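Long-range contacts in extracellular solute-binding protein, family 1 (Trichodesmium erythraeum IMS101, PDB 6G7N), which binds ferric iron and, as an extracellular solute-binding protein, probably hands it to an ABC transporter for uptake: residues I3-S8 with A52-T57; D19-K24 with I249-Y254; Q73-S78 with G236-N241; T79-I84 with L94-S99. All blocks are in the same frame, centred on the assembly; numbering follows the deposited sequence.

How the contacts relate
All four contacts lie in one lobe of a periplasmic-binding-protein fold. Contact 1 pairs two strands of its sheet, and contact 3 continues that sheet through strand 231-239, F55 O accepting from G237 N at 2.9 Å. Contact 4 follows on strand 96-108, where G236 O meets F96 N at 2.9 Å; its centre is about 10 Å from that of contact 3. Helix 245-255 of contact 2 touches all the others: F251 rests on I3, L252 on V238, and the carbonyl of L252 on F98. S8 and T57 of contact 1 belong to the D-glutamic acid pocket, whereas the F98 side chain is about 12 Å from that ligand.

Contact 1. Residues I3-S8 with A52-T57; sequences INLYSS and ADVFMT
The Y6 ring carries the methyl of A52 on one face: CB stands 3.4 Å above the plane and over its centre, a CH-pi contact. The F55 ring sits on the same side of the sheet as Y6, with Y6 O approaching it obliquely; helix 36-46 packs against both residues. On the face of the sheet that carries L5, V54 and M56, CG of L5 is set anti to the backbone N (chi1 173°), and from it CD1 reaches both V54 CG1, at 3.7 Å, and M56 CG, a small apolar cluster.

Between these layers the backbones pair in parallel. Y6 is bonded through both its polar backbone atoms, N to V54 O and O from M56 N, and S8 N continues the series to M56 O. At the other end N4 O accepts two donors, V54 N and, at 2.9 Å, D53 N. D53 then answers with its side chain: OD2 takes N4 N at 2.8 Å through its anti lone pair, while OD1 is held by N244 N. At the pocket end T57 OG1 donates to S8 OG at 2.7 Å.

The chemistry thus gives the D53 carboxylate main-chain N-H donors on both oxygens, which would favour its charged form, while the T57-to-S8 bond orients a hydroxyl beside the bound D-glutamic acid.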
# COMPACT_ATOMS: atom_id res chain seq x y z
N ILE A 3 20.19 0.45 16.18
CA ILE A 3 18.77 0.74 16.26
C ILE A 3 17.97 -0.56 16.20
O ILE A 3 18.38 -1.52 15.55
CB ILE A 3 18.30 1.70 15.15
CG1 ILE A 3 18.58 1.12 13.76
CG2 ILE A 3 18.98 3.04 15.33
CD1 ILE A 3 17.86 1.86 12.68
N ASN A 4 16.80 -0.55 16.83
CA ASN A 4 15.88 -1.67 16.81
C ASN A 4 14.73 -1.35 15.87
O ASN A 4 13.90 -0.49 16.16
CB ASN A 4 15.39 -1.96 18.22
CG ASN A 4 16.53 -2.31 19.15
OD1 ASN A 4 17.35 -3.16 18.82
ND2 ASN A 4 16.60 -1.64 20.29
N LEU A 5 14.72 -2.07 14.74
CA LEU A 5 13.70 -1.92 13.69
C LEU A 5 12.64 -2.99 13.87
O LEU A 5 12.93 -4.18 13.70
CB LEU A 5 14.39 -2.08 12.35
CG LEU A 5 13.48 -2.11 11.11
CD1 LEU A 5 12.58 -0.89 10.97
CD2 LEU A 5 14.27 -2.36 9.83
N TYR A 6 11.42 -2.56 14.22
CA TYR A 6 10.25 -3.46 14.30
C TYR A 6 9.50 -3.29 12.98
O TYR A 6 8.97 -2.23 12.69
CB TYR A 6 9.34 -3.06 15.45
CG TYR A 6 9.74 -3.50 16.84
CD1 TYR A 6 11.05 -3.43 17.30
CD2 TYR A 6 8.76 -3.91 17.74
CE1 TYR A 6 11.38 -3.80 18.59
CE2 TYR A 6 9.07 -4.26 19.04
CZ TYR A 6 10.38 -4.21 19.47
OH TYR A 6 10.67 -4.55 20.78
N SER A 7 9.50 -4.33 12.14
CA SER A 7 8.95 -4.21 10.79
C SER A 7 8.15 -5.43 10.37
O SER A 7 8.56 -6.57 10.61
CB SER A 7 10.06 -4.00 9.77
OG SER A 7 9.52 -3.89 8.46
N SER A 8 7.04 -5.17 9.70
CA SER A 8 6.29 -6.21 8.98
C SER A 8 6.62 -6.28 7.48
O SER A 8 6.02 -7.07 6.74
CB SER A 8 4.79 -6.00 9.19
OG SER A 8 4.35 -4.81 8.55
N ALA A 52 11.97 -0.64 20.93
CA ALA A 52 11.77 -0.28 19.52
C ALA A 52 12.20 1.16 19.24
O ALA A 52 11.85 2.10 19.96
CB ALA A 52 10.32 -0.49 19.12
N ASP A 53 12.95 1.33 18.15
CA ASP A 53 13.37 2.65 17.66
C ASP A 53 12.58 3.11 16.44
O ASP A 53 12.20 4.28 16.33
CB ASP A 53 14.85 2.64 17.28
CG ASP A 53 15.77 2.59 18.48
OD1 ASP A 53 15.68 3.53 19.32
OD2 ASP A 53 16.61 1.66 18.57
N VAL A 54 12.41 2.21 15.48
CA VAL A 54 11.69 2.48 14.22
C VAL A 54 10.63 1.41 14.05
O VAL A 54 10.89 0.22 14.29
CB VAL A 54 12.65 2.46 13.02
CG1 VAL A 54 11.90 2.63 11.71
CG2 VAL A 54 13.72 3.52 13.17
N PHE A 55 9.44 1.83 13.63
CA PHE A 55 8.33 0.92 13.29
C PHE A 55 8.07 1.11 11.79
O PHE A 55 7.88 2.23 11.33
CB PHE A 55 7.07 1.25 14.11
CG PHE A 55 5.84 0.54 13.63
CD1 PHE A 55 5.74 -0.84 13.71
CD2 PHE A 55 4.79 1.24 13.02
CE1 PHE A 55 4.64 -1.51 13.24
CE2 PHE A 55 3.66 0.56 12.58
CZ PHE A 55 3.59 -0.81 12.69
N MET A 56 8.02 -0.01 11.06
CA MET A 56 7.67 0.00 9.64
C MET A 56 6.59 -1.02 9.32
O MET A 56 6.59 -2.14 9.86
CB MET A 56 8.87 -0.27 8.74
CG MET A 56 9.91 0.82 8.81
SD MET A 56 11.26 0.69 7.66
CE MET A 56 10.47 1.28 6.19
N THR A 57 5.70 -0.65 8.41
CA THR A 57 4.61 -1.53 7.99
C THR A 57 4.10 -1.08 6.65
O THR A 57 4.66 -0.18 6.04
CB THR A 57 3.53 -1.63 9.09
OG1 THR A 57 2.66 -2.74 8.83
CG2 THR A 57 2.68 -0.35 9.18

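Contact 2. Residues D19-K24 with I249-Y254; sequences DSFTKK and IKFLEY
F21, F251 and Y254 all carry CG anti to the backbone N (for F21, chi1 is 175°), and from these positions the three rings converge between helices 15-25 and 245-255. F251 CD1 stands 3.7 Å above the F21 ring and over its centre, so the edge of F251 meets the face of F21 in a T-shaped pair: the centroids are 5.0 Å apart and the planes are turned by 84°. F21 CE1 also reaches the backbone of the other helix, 3.4 Å from F251 CA.

Y254 receives the base of the same side chain. F21 CB lies over one face of the tyrosine ring, 3.9 Å above its plane and offset toward the rim, while F21 CD1 touches Y254 CB at 3.7 Å. These two rings are inclined obliquely, neither stacked nor edge-to-face. Near the surface the K24 and Y254 side chains cross at about a right angle, K24 CD lying 3.9 Å from Y254 CE1, and S20 CB packs against the tyrosine OH.

I3 of strand 2-7 touches both F21 and F251, so the cluster also meets the sheet. This aromatic cluster joins two helices crossing at 120° on one side of the sheet, as in the alpha/beta lobes of the periplasmic-binding-protein fold.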
# COMPACT_ATOMS: atom_id res chain seq x y z
N ASP A 19 23.05 -3.05 5.69
CA ASP A 19 24.52 -3.07 5.65
C ASP A 19 25.11 -1.76 5.14
O ASP A 19 26.10 -1.30 5.68
CB ASP A 19 24.99 -4.26 4.81
CG ASP A 19 24.72 -5.63 5.49
OD1 ASP A 19 24.30 -5.66 6.67
OD2 ASP A 19 24.87 -6.64 4.82
N SER A 20 24.50 -1.16 4.13
CA SER A 20 24.94 0.15 3.66
C SER A 20 24.76 1.22 4.71
O SER A 20 25.65 2.06 4.94
CB SER A 20 24.22 0.49 2.37
OG SER A 20 24.62 1.78 1.96
N PHE A 21 23.60 1.21 5.37
CA PHE A 21 23.34 2.11 6.49
C PHE A 21 24.43 1.98 7.56
O PHE A 21 24.95 3.00 8.03
CB PHE A 21 21.96 1.86 7.05
CG PHE A 21 21.65 2.63 8.27
CD1 PHE A 21 21.37 3.99 8.17
CD2 PHE A 21 21.59 2.04 9.52
CE1 PHE A 21 21.07 4.75 9.28
CE2 PHE A 21 21.26 2.78 10.64
CZ PHE A 21 21.01 4.14 10.52
N THR A 22 24.78 0.76 7.91
CA THR A 22 25.82 0.57 8.91
C THR A 22 27.19 1.10 8.45
O THR A 22 27.91 1.72 9.24
CB THR A 22 25.88 -0.90 9.31
OG1 THR A 22 24.60 -1.29 9.80
CG2 THR A 22 26.92 -1.13 10.38
N LYS A 23 27.51 0.87 7.19
CA LYS A 23 28.78 1.45 6.63
C LYS A 23 28.80 2.99 6.71
O LYS A 23 29.80 3.63 7.02
CB LYS A 23 28.94 1.00 5.18
CG LYS A 23 30.19 1.43 4.44
CD LYS A 23 30.22 0.80 3.05
CE LYS A 23 31.29 1.41 2.16
NZ LYS A 23 30.89 1.48 0.72
N LYS A 24 27.66 3.59 6.42
CA LYS A 24 27.56 5.06 6.39
C LYS A 24 27.48 5.73 7.76
O LYS A 24 27.95 6.85 7.91
CB LYS A 24 26.35 5.45 5.52
CG LYS A 24 26.56 5.14 4.06
CD LYS A 24 25.29 5.31 3.25
CE LYS A 24 25.54 5.18 1.78
NZ LYS A 24 25.77 6.55 1.28
N ILE A 249 16.27 8.57 13.42
CA ILE A 249 16.12 9.64 12.41
C ILE A 249 17.11 9.41 11.28
O ILE A 249 16.76 9.56 10.09
CB ILE A 249 16.29 11.02 13.06
CG1 ILE A 249 15.15 11.31 14.07
CG2 ILE A 249 16.35 12.09 11.98
CD1 ILE A 249 15.43 12.51 14.95
N LYS A 250 18.36 9.06 11.61
CA LYS A 250 19.35 8.78 10.55
C LYS A 250 18.87 7.67 9.63
O LYS A 250 19.13 7.72 8.40
CB LYS A 250 20.71 8.41 11.14
CG LYS A 250 21.49 9.57 11.75
CD LYS A 250 22.87 9.13 12.22
CE LYS A 250 23.70 10.29 12.79
NZ LYS A 250 25.09 9.88 13.14
N PHE A 251 18.24 6.65 10.19
CA PHE A 251 17.74 5.55 9.36
C PHE A 251 16.64 6.02 8.42
O PHE A 251 16.71 5.71 7.20
CB PHE A 251 17.26 4.41 10.25
CG PHE A 251 16.86 3.18 9.47
CD1 PHE A 251 17.81 2.42 8.82
CD2 PHE A 251 15.54 2.80 9.36
CE1 PHE A 251 17.48 1.30 8.08
CE2 PHE A 251 15.18 1.67 8.63
CZ PHE A 251 16.15 0.92 8.00
N LEU A 252 15.65 6.75 8.92
CA LEU A 252 14.61 7.26 8.02
C LEU A 252 15.19 8.14 6.93
O LEU A 252 14.79 8.04 5.75
CB LEU A 252 13.54 8.02 8.80
CG LEU A 252 12.77 7.24 9.88
CD1 LEU A 252 11.60 8.07 10.33
CD2 LEU A 252 12.32 5.85 9.38
N GLU A 253 16.13 9.00 7.29
CA GLU A 253 16.75 9.87 6.28
C GLU A 253 17.52 9.04 5.25
O GLU A 253 17.48 9.34 4.05
CB GLU A 253 17.62 10.91 6.93
CG GLU A 253 16.82 11.94 7.68
CD GLU A 253 17.63 13.02 8.39
OE1 GLU A 253 18.82 12.80 8.70
OE2 GLU A 253 17.04 14.08 8.72
N TYR A 254 18.23 8.01 5.69
CA TYR A 254 18.93 7.14 4.76
C TYR A 254 17.97 6.50 3.75
O TYR A 254 18.29 6.37 2.57
CB TYR A 254 19.71 6.08 5.55
CG TYR A 254 20.18 4.96 4.67
CD1 TYR A 254 21.21 5.12 3.76
CD2 TYR A 254 19.49 3.74 4.66
CE1 TYR A 254 21.56 4.08 2.89
CE2 TYR A 254 19.83 2.73 3.82
CZ TYR A 254 20.85 2.90 2.93
OH TYR A 254 21.13 1.88 2.03

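Contact 3. Residues Q73-S78 with G236-N241; sequences QPISSS and GGVVKN
Q73 N donates to V238 O at 2.9 Å, with the donor close to the direction of the carbonyl bond and an N-H...O angle of 165°. The same residue reaches one carbonyl further with its side chain. CG occupies the crowded position between the backbone N and the carbonyl carbon (chi1 61°), and the chain is extended beyond it. NE2 then bonds V239 O at 2.9 Å; the acceptor lies in the glutamine amide plane, although the donor is tilted 32° from the plane of that carbonyl. The aliphatic part of Q73 lies against V238, CG being 3.9 Å from CG1.

A water bridges the remaining backbone atoms of the pair: it donates to Q73 O at 2.8 Å and accepts from V238 N. Two residues on, I75 meets V238, the two side chains crossing at about a right angle, with I75 CG1 3.7 Å from V238 CG2. A248 and L252 of helix 245-255 also touch V238.

One direct backbone bond, one glutamine side-chain bond and one water bridge thus join the end of strand 72-73, just before helix 78-83, to strand 231-239, its antiparallel neighbour in the lobe's mixed sheet.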
# COMPACT_ATOMS: atom_id res chain seq x y z
N GLN A 73 6.42 9.15 17.64
CA GLN A 73 6.73 10.54 17.97
C GLN A 73 7.01 11.34 16.70
O GLN A 73 7.54 10.80 15.73
CB GLN A 73 7.91 10.66 18.94
CG GLN A 73 9.24 10.09 18.42
CD GLN A 73 10.39 10.39 19.37
OE1 GLN A 73 10.73 11.55 19.60
NE2 GLN A 73 11.01 9.34 19.91
N PRO A 74 6.66 12.63 16.73
CA PRO A 74 6.82 13.43 15.50
C PRO A 74 8.27 13.79 15.21
O PRO A 74 9.02 14.09 16.13
CB PRO A 74 5.99 14.68 15.79
CG PRO A 74 6.05 14.81 17.28
CD PRO A 74 5.99 13.40 17.79
N ILE A 75 8.64 13.79 13.94
CA ILE A 75 9.97 14.10 13.49
C ILE A 75 9.94 15.20 12.46
O ILE A 75 9.22 15.09 11.47
CB ILE A 75 10.62 12.82 12.87
CG1 ILE A 75 10.69 11.68 13.87
CG2 ILE A 75 12.00 13.15 12.29
CD1 ILE A 75 11.53 11.94 15.08
N SER A 76 10.76 16.24 12.67
CA SER A 76 10.89 17.34 11.72
C SER A 76 12.28 17.29 11.08
O SER A 76 13.27 17.60 11.73
CB SER A 76 10.65 18.68 12.42
OG SER A 76 9.27 18.77 12.78
N SER A 77 12.32 16.90 9.82
CA SER A 77 13.55 16.73 9.04
C SER A 77 13.38 17.37 7.69
O SER A 77 12.47 17.01 6.95
CB SER A 77 13.82 15.23 8.86
OG SER A 77 14.75 15.00 7.81
N SER A 78 14.27 18.30 7.35
CA SER A 78 14.29 18.89 6.01
C SER A 78 14.42 17.80 4.94
O SER A 78 13.79 17.89 3.89
CB SER A 78 15.43 19.88 5.89
OG SER A 78 15.61 20.38 4.59
N GLY A 236 6.91 4.17 7.65
CA GLY A 236 7.30 4.01 9.05
C GLY A 236 7.52 5.30 9.77
O GLY A 236 7.40 6.39 9.21
N GLY A 237 7.87 5.15 11.04
CA GLY A 237 8.11 6.30 11.90
C GLY A 237 9.01 5.94 13.06
O GLY A 237 9.37 4.77 13.26
N VAL A 238 9.42 6.98 13.79
CA VAL A 238 10.22 6.83 15.02
C VAL A 238 9.28 6.54 16.17
O VAL A 238 8.26 7.23 16.38
CB VAL A 238 11.08 8.07 15.25
CG1 VAL A 238 11.88 7.94 16.53
CG2 VAL A 238 12.03 8.27 14.07
N VAL A 239 9.63 5.51 16.94
CA VAL A 239 8.81 5.07 18.07
C VAL A 239 8.89 6.05 19.25
O VAL A 239 9.97 6.62 19.51
CB VAL A 239 9.18 3.62 18.43
CG1 VAL A 239 8.47 3.13 19.68
CG2 VAL A 239 8.91 2.69 17.26
N LYS A 240 7.79 6.19 19.98
CA LYS A 240 7.65 7.15 21.07
C LYS A 240 8.78 7.08 22.06
O LYS A 240 9.35 8.12 22.42
CB LYS A 240 6.32 6.96 21.77
CG LYS A 240 6.10 7.92 22.94
CD LYS A 240 4.68 7.95 23.43
CE LYS A 240 3.84 8.94 22.65
NZ LYS A 240 2.39 8.81 23.00
N ASN A 241 9.15 5.89 22.49
CA ASN A 241 10.21 5.89 23.52
C ASN A 241 11.55 5.42 23.01
O ASN A 241 12.36 4.95 23.77
CB ASN A 241 9.77 5.13 24.79
CG ASN A 241 8.48 5.68 25.37
OD1 ASN A 241 7.41 5.04 25.25
ND2 ASN A 241 8.55 6.87 25.97
O HOH W 1 8.03 9.39 13.32

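Contact 4. Residues T79-I84 with L94-S99; sequences TLNNKI and LWFGFS
L80 approaches F96 from its own helix: its CB is 4.2 Å from F96 CE2. CG follows anti to the carbonyl carbon, beside the backbone N (chi1 -63°), and from it the two methyls part company, one to each aromatic ring. CD1 stands 3.8 Å above the F96 ring, over its centre and only 7° from the ring normal, a well-centred CH-pi contact. CD2 instead comes to the edge of the F98 ring, 4.3 Å from CE1.

I84, the first residue past the helix, touches the same two aromatics with CD1, at F96 CB and F98 CE1. That methyl also comes to 3.4 Å from G97 O, and CG2 lies near the same carbonyl. At the rim of the F96 ring, near its plane, N81 OD1 is 4.1 Å from CE2.

L252 of helix 245-255 touches both L80 and F98, and backbone bonds from F96 and F98 tie the strand to 231-239. Across this contact the chemistry is apolar: leucine and isoleucine methyls meet aromatic carbon, and the buried G97 O, which has no hydrogen-bond partner in the model, faces aliphatic groups of I84, probably at some cost in solvation.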
# COMPACT_ATOMS: atom_id res chain seq x y z
N THR A 79 15.29 16.82 5.19
CA THR A 79 15.47 15.75 4.24
C THR A 79 14.18 14.95 4.00
O THR A 79 13.77 14.73 2.86
CB THR A 79 16.63 14.84 4.68
OG1 THR A 79 17.83 15.61 4.64
CG2 THR A 79 16.79 13.62 3.83
N LEU A 80 13.53 14.52 5.07
CA LEU A 80 12.29 13.76 4.89
C LEU A 80 11.22 14.60 4.20
O LEU A 80 10.52 14.12 3.30
CB LEU A 80 11.73 13.25 6.22
CG LEU A 80 12.60 12.26 6.98
CD1 LEU A 80 11.93 11.82 8.26
CD2 LEU A 80 12.97 11.05 6.15
N ASN A 81 11.06 15.86 4.63
CA ASN A 81 9.98 16.64 4.10
C ASN A 81 10.20 17.02 2.65
O ASN A 81 9.27 17.07 1.85
CB ASN A 81 9.68 17.85 4.94
CG ASN A 81 9.18 17.51 6.33
OD1 ASN A 81 8.68 16.42 6.60
ND2 ASN A 81 9.31 18.48 7.23
N ASN A 82 11.44 17.37 2.31
CA ASN A 82 11.72 17.74 0.93
C ASN A 82 11.63 16.54 -0.03
O ASN A 82 11.12 16.67 -1.13
CB ASN A 82 13.09 18.42 0.81
CG ASN A 82 13.35 18.87 -0.61
OD1 ASN A 82 12.52 19.54 -1.23
ND2 ASN A 82 14.49 18.37 -1.18
N LYS A 83 12.17 15.40 0.39
CA LYS A 83 12.24 14.26 -0.49
C LYS A 83 10.96 13.42 -0.57
O LYS A 83 10.75 12.76 -1.58
CB LYS A 83 13.43 13.35 -0.11
CG LYS A 83 14.79 14.03 -0.28
CD LYS A 83 15.12 14.35 -1.73
CE LYS A 83 16.50 14.94 -1.87
NZ LYS A 83 16.85 15.22 -3.29
N ILE A 84 10.15 13.40 0.50
CA ILE A 84 8.92 12.61 0.50
C ILE A 84 7.78 13.54 0.13
O ILE A 84 7.55 14.56 0.79
CB ILE A 84 8.67 11.92 1.83
CG1 ILE A 84 9.84 11.02 2.19
CG2 ILE A 84 7.38 11.15 1.78
CD1 ILE A 84 9.76 10.37 3.55
N LEU A 94 4.23 12.08 12.05
CA LEU A 94 4.32 10.86 12.84
C LEU A 94 4.83 9.65 12.07
O LEU A 94 5.36 8.71 12.67
CB LEU A 94 2.98 10.56 13.50
CG LEU A 94 2.57 11.57 14.58
CD1 LEU A 94 1.10 11.40 14.89
CD2 LEU A 94 3.41 11.40 15.84
N TRP A 95 4.66 9.66 10.75
CA TRP A 95 5.08 8.57 9.91
C TRP A 95 5.21 9.10 8.49
O TRP A 95 4.71 10.17 8.15
CB TRP A 95 4.11 7.36 9.99
CG TRP A 95 2.67 7.70 9.87
CD1 TRP A 95 1.80 7.81 10.93
CD2 TRP A 95 1.90 8.00 8.69
NE1 TRP A 95 0.55 8.17 10.49
CE2 TRP A 95 0.60 8.31 9.12
CE3 TRP A 95 2.21 8.08 7.31
CZ2 TRP A 95 -0.39 8.70 8.24
CZ3 TRP A 95 1.23 8.48 6.45
CH2 TRP A 95 -0.05 8.78 6.90
N PHE A 96 5.88 8.28 7.68
CA PHE A 96 6.36 8.70 6.36
C PHE A 96 6.33 7.52 5.42
O PHE A 96 6.72 6.42 5.79
CB PHE A 96 7.83 9.19 6.48
CG PHE A 96 8.02 10.32 7.47
CD1 PHE A 96 8.18 10.04 8.83
CD2 PHE A 96 7.94 11.65 7.08
CE1 PHE A 96 8.27 11.06 9.76
CE2 PHE A 96 8.02 12.67 8.03
CZ PHE A 96 8.18 12.36 9.35
N GLY A 97 5.95 7.77 4.16
CA GLY A 97 6.08 6.75 3.13
C GLY A 97 7.47 6.66 2.54
O GLY A 97 8.08 7.67 2.27
N PHE A 98 7.90 5.42 2.30
CA PHE A 98 9.19 5.14 1.69
C PHE A 98 9.11 4.37 0.38
O PHE A 98 10.05 4.44 -0.41
CB PHE A 98 10.14 4.46 2.66
CG PHE A 98 10.43 5.33 3.87
CD1 PHE A 98 11.32 6.39 3.78
CD2 PHE A 98 9.79 5.14 5.07
CE1 PHE A 98 11.55 7.22 4.86
CE2 PHE A 98 9.99 5.99 6.15
CZ PHE A 98 10.88 7.01 6.05
N SER A 99 8.00 3.66 0.11
CA SER A 99 7.70 3.17 -1.24
C SER A 99 6.19 3.30 -1.43
O SER A 99 5.45 3.46 -0.46
CB SER A 99 8.24 1.76 -1.53
OG SER A 99 7.59 0.78 -0.77